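Long-range contact in CysE, serine acetyltransferase (Brucella abortus, PDB 4HZD), which probably transfers the acetyl group of acetyl-coenzyme A to L-serine, an early step of cysteine biosynthesis: residues A[174-179]-A[200-205]. Sequence-based numbering, arbitrary orientation.
Sequences VGETAV and GDRHPK
His-203 fills the tight centre of this contact between two successive coils of the left-handed beta-helix. Its imidazole lies between the two loops. CA of Gly-175, which has no side chain, sits over the centre of one face, a CH-pi contact at 3.6 Å from the ring centroid. CG of Arg-202 covers the opposite face, toward the rim. In the ring plane, ND1 of His-203 receives a straight hydrogen bond from Thr-177 N (3.0 Å, 163°).

Thr-177 is the polar hub. With chi1 at 69°, OG1 sits between its own N and carbonyl carbon. There Thr-177 OG1 accepts the backbone N-H of Arg-202, 3.0 Å from N to OG1. Next along, Val-179 N reaches Pro-204 O at 2.9 Å, nearly along the C=O axis. Val-179 and Lys-205 form a parallel beta bridge, and CG2 of Val-179 rests on CD of Lys-205.

The charged side is well packed too. Arg-202 runs extended, and its NH2 forms a salt bridge with Glu-176 OE1 (2.8 Å), with carboxylate and guanidinium planes nearly perpendicular. Its NH1 turns to Gly-200 O. Ala-104 and Pro-103 of the second subunit pack on Glu-176 and Arg-202. Lys-205 folds back, bent at chi2 and chi4. Its NZ forms a salt bridge with Asp-201 OD1 (2.6 Å) and hydrogen bonds with Thr-177 O, His-203 O and Asn-221 OD1. The loose, solvent side is Gly-200 and Asp-201, both exposed and little covered here.

The His-203 side chain is about 6 Å from bound coenzyme A. The straight bond from Thr-177 N favours ND1 as acceptor; a weak, bent alternative to Thr-177 OG1 (122°) would need a proton there. A neutral ring accepting at ND1 would carry its proton on NE2, its faces bounded by Gly-175 CA and Arg-202 CG.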
ATOM      1  N   VAL A 174      -4.984  -6.299 -29.695  1.00 22.11           N
ATOM      2  CA  VAL A 174      -6.072  -5.943 -30.586  1.00 23.01           C
ATOM      3  C   VAL A 174      -5.931  -4.473 -30.984  1.00 25.02           C
ATOM      4  O   VAL A 174      -5.955  -3.561 -30.125  1.00 26.08           O
ATOM      5  CB  VAL A 174      -7.436  -6.194 -29.917  1.00 21.78           C
ATOM      6  CG1 VAL A 174      -8.621  -5.775 -30.800  1.00 20.42           C
ATOM      7  CG2 VAL A 174      -7.522  -7.649 -29.478  1.00 21.15           C
ATOM      8  N   GLY A 175      -5.824  -4.263 -32.289  1.00 23.05           N
ATOM      9  CA  GLY A 175      -5.644  -2.944 -32.848  1.00 24.28           C
ATOM     10  C   GLY A 175      -6.875  -2.055 -32.851  1.00 23.23           C
ATOM     11  O   GLY A 175      -8.012  -2.497 -32.692  1.00 22.64           O
ATOM     12  N   GLU A 176      -6.604  -0.780 -33.044  1.00 23.45           N
ATOM     13  CA  GLU A 176      -7.579   0.288 -33.020  1.00 25.17           C
ATOM     14  C   GLU A 176      -8.822   0.089 -33.886  1.00 25.76           C
ATOM     15  O   GLU A 176      -9.925   0.460 -33.461  1.00 24.49           O
ATOM     16  CB  GLU A 176      -6.849   1.585 -33.413  1.00 28.59           C
ATOM     17  CG  GLU A 176      -7.757   2.774 -33.602  1.00 33.31           C
ATOM     18  CD  GLU A 176      -7.006   3.975 -34.144  1.00 33.80           C
ATOM     19  OE1 GLU A 176      -5.914   3.782 -34.712  1.00 33.80           O
ATOM     20  OE2 GLU A 176      -7.520   5.096 -33.977  1.00 36.31           O
ATOM     21  N   THR A 177      -8.660  -0.487 -35.089  1.00 24.03           N
ATOM     22  CA  THR A 177      -9.788  -0.647 -35.997  1.00 24.44           C
ATOM     23  C   THR A 177     -10.296  -2.084 -36.105  1.00 26.42           C
ATOM     24  O   THR A 177     -11.047  -2.428 -37.044  1.00 27.70           O
ATOM     25  CB  THR A 177      -9.468  -0.117 -37.406  1.00 24.90           C
ATOM     26  OG1 THR A 177      -8.496  -0.977 -38.023  1.00 26.04           O
ATOM     27  CG2 THR A 177      -8.943   1.340 -37.308  1.00 23.59           C
ATOM     28  N   ALA A 178      -9.865  -2.934 -35.176  1.00 24.40           N
ATOM     29  CA  ALA A 178     -10.434  -4.310 -35.089  1.00 24.47           C
ATOM     30  C   ALA A 178     -11.887  -4.318 -34.649  1.00 25.63           C
ATOM     31  O   ALA A 178     -12.332  -3.469 -33.825  1.00 24.71           O
ATOM     32  CB  ALA A 178      -9.623  -5.189 -34.151  1.00 23.68           C
ATOM     33  N   VAL A 179     -12.609  -5.297 -35.200  1.00 23.68           N
ATOM     34  CA  VAL A 179     -13.988  -5.589 -34.829  1.00 25.21           C
ATOM     35  C   VAL A 179     -14.096  -7.090 -34.530  1.00 24.55           C
ATOM     36  O   VAL A 179     -13.691  -7.927 -35.334  1.00 25.24           O
ATOM     37  CB  VAL A 179     -15.019  -5.202 -35.901  1.00 24.30           C
ATOM     38  CG1 VAL A 179     -16.414  -5.507 -35.388  1.00 25.02           C
ATOM     39  CG2 VAL A 179     -14.911  -3.721 -36.265  1.00 26.56           C
ATOM     40  N   GLY A 200      -5.748   3.660 -42.519  1.00 51.53           N
ATOM     41  CA  GLY A 200      -7.030   3.922 -41.879  1.00 43.00           C
ATOM     42  C   GLY A 200      -7.516   2.631 -41.284  1.00 38.34           C
ATOM     43  O   GLY A 200      -6.973   2.161 -40.284  1.00 35.87           O
ATOM     44  N   ASP A 201      -8.510   2.044 -41.934  1.00 35.29           N
ATOM     45  CA  ASP A 201      -9.056   0.778 -41.505  1.00 35.17           C
ATOM     46  C   ASP A 201      -8.036  -0.314 -41.844  1.00 33.49           C
ATOM     47  O   ASP A 201      -7.698  -0.518 -43.011  1.00 30.63           O
ATOM     48  CB  ASP A 201     -10.412   0.555 -42.169  1.00 36.32           C
ATOM     49  CG  ASP A 201     -11.210  -0.569 -41.512  1.00 39.66           C
ATOM     50  OD1 ASP A 201     -10.675  -1.268 -40.612  1.00 38.62           O
ATOM     51  OD2 ASP A 201     -12.382  -0.752 -41.907  1.00 36.96           O
ATOM     52  N   ARG A 202      -7.519  -1.006 -40.824  1.00 31.44           N
ATOM     53  CA  ARG A 202      -6.304  -1.793 -41.000  1.00 28.69           C
ATOM     54  C   ARG A 202      -6.165  -3.029 -40.106  1.00 27.86           C
ATOM     55  O   ARG A 202      -5.084  -3.617 -40.056  1.00 28.17           O
ATOM     56  CB  ARG A 202      -5.063  -0.886 -40.816  1.00 30.88           C
ATOM     57  CG  ARG A 202      -4.849  -0.323 -39.398  1.00 28.40           C
ATOM     58  CD  ARG A 202      -3.801   0.817 -39.359  1.00 31.78           C
ATOM     59  NE  ARG A 202      -3.491   1.298 -37.994  1.00 34.16           N
ATOM     60  CZ  ARG A 202      -4.252   2.121 -37.255  1.00 35.44           C
ATOM     61  NH1 ARG A 202      -5.418   2.597 -37.699  1.00 34.09           N
ATOM     62  NH2 ARG A 202      -3.846   2.473 -36.035  1.00 38.83           N
ATOM     63  N   HIS A 203      -7.214  -3.402 -39.373  1.00 25.66           N
ATOM     64  CA  HIS A 203      -7.103  -4.543 -38.441  1.00 24.56           C
ATOM     65  C   HIS A 203      -8.275  -5.412 -38.756  1.00 24.52           C
ATOM     66  O   HIS A 203      -9.193  -4.962 -39.477  1.00 23.29           O
ATOM     67  CB  HIS A 203      -7.106  -4.072 -36.964  1.00 24.57           C
ATOM     68  CG  HIS A 203      -5.993  -3.077 -36.633  1.00 25.87           C
ATOM     69  ND1 HIS A 203      -6.237  -1.799 -36.286  1.00 23.58           N
ATOM     70  CD2 HIS A 203      -4.604  -3.225 -36.603  1.00 26.38           C
ATOM     71  CE1 HIS A 203      -5.069  -1.149 -36.068  1.00 24.32           C
ATOM     72  NE2 HIS A 203      -4.075  -2.006 -36.272  1.00 26.91           N
ATOM     73  N   PRO A 204      -8.280  -6.646 -38.233  1.00 23.53           N
ATOM     74  CA  PRO A 204      -9.260  -7.655 -38.614  1.00 23.94           C
ATOM     75  C   PRO A 204     -10.700  -7.486 -38.152  1.00 25.52           C
ATOM     76  O   PRO A 204     -11.024  -6.844 -37.117  1.00 23.66           O
ATOM     77  CB  PRO A 204      -8.689  -8.955 -38.018  1.00 21.06           C
ATOM     78  CG  PRO A 204      -7.231  -8.715 -37.953  1.00 22.05           C
ATOM     79  CD  PRO A 204      -7.150  -7.270 -37.505  1.00 23.02           C
ATOM     80  N   LYS A 205     -11.555  -8.076 -38.965  1.00 23.39           N
ATOM     81  CA  LYS A 205     -12.973  -8.150 -38.704  1.00 24.72           C
ATOM     82  C   LYS A 205     -13.298  -9.614 -38.429  1.00 25.46           C
ATOM     83  O   LYS A 205     -13.243 -10.466 -39.329  1.00 26.75           O
ATOM     84  CB  LYS A 205     -13.754  -7.596 -39.905  1.00 24.93           C
ATOM     85  CG  LYS A 205     -13.251  -6.239 -40.408  1.00 26.68           C
ATOM     86  CD  LYS A 205     -13.512  -5.109 -39.405  1.00 26.32           C
ATOM     87  CE  LYS A 205     -12.892  -3.753 -39.808  1.00 24.13           C
ATOM     88  NZ  LYS A 205     -11.401  -3.708 -39.897  1.00 25.61           N
TER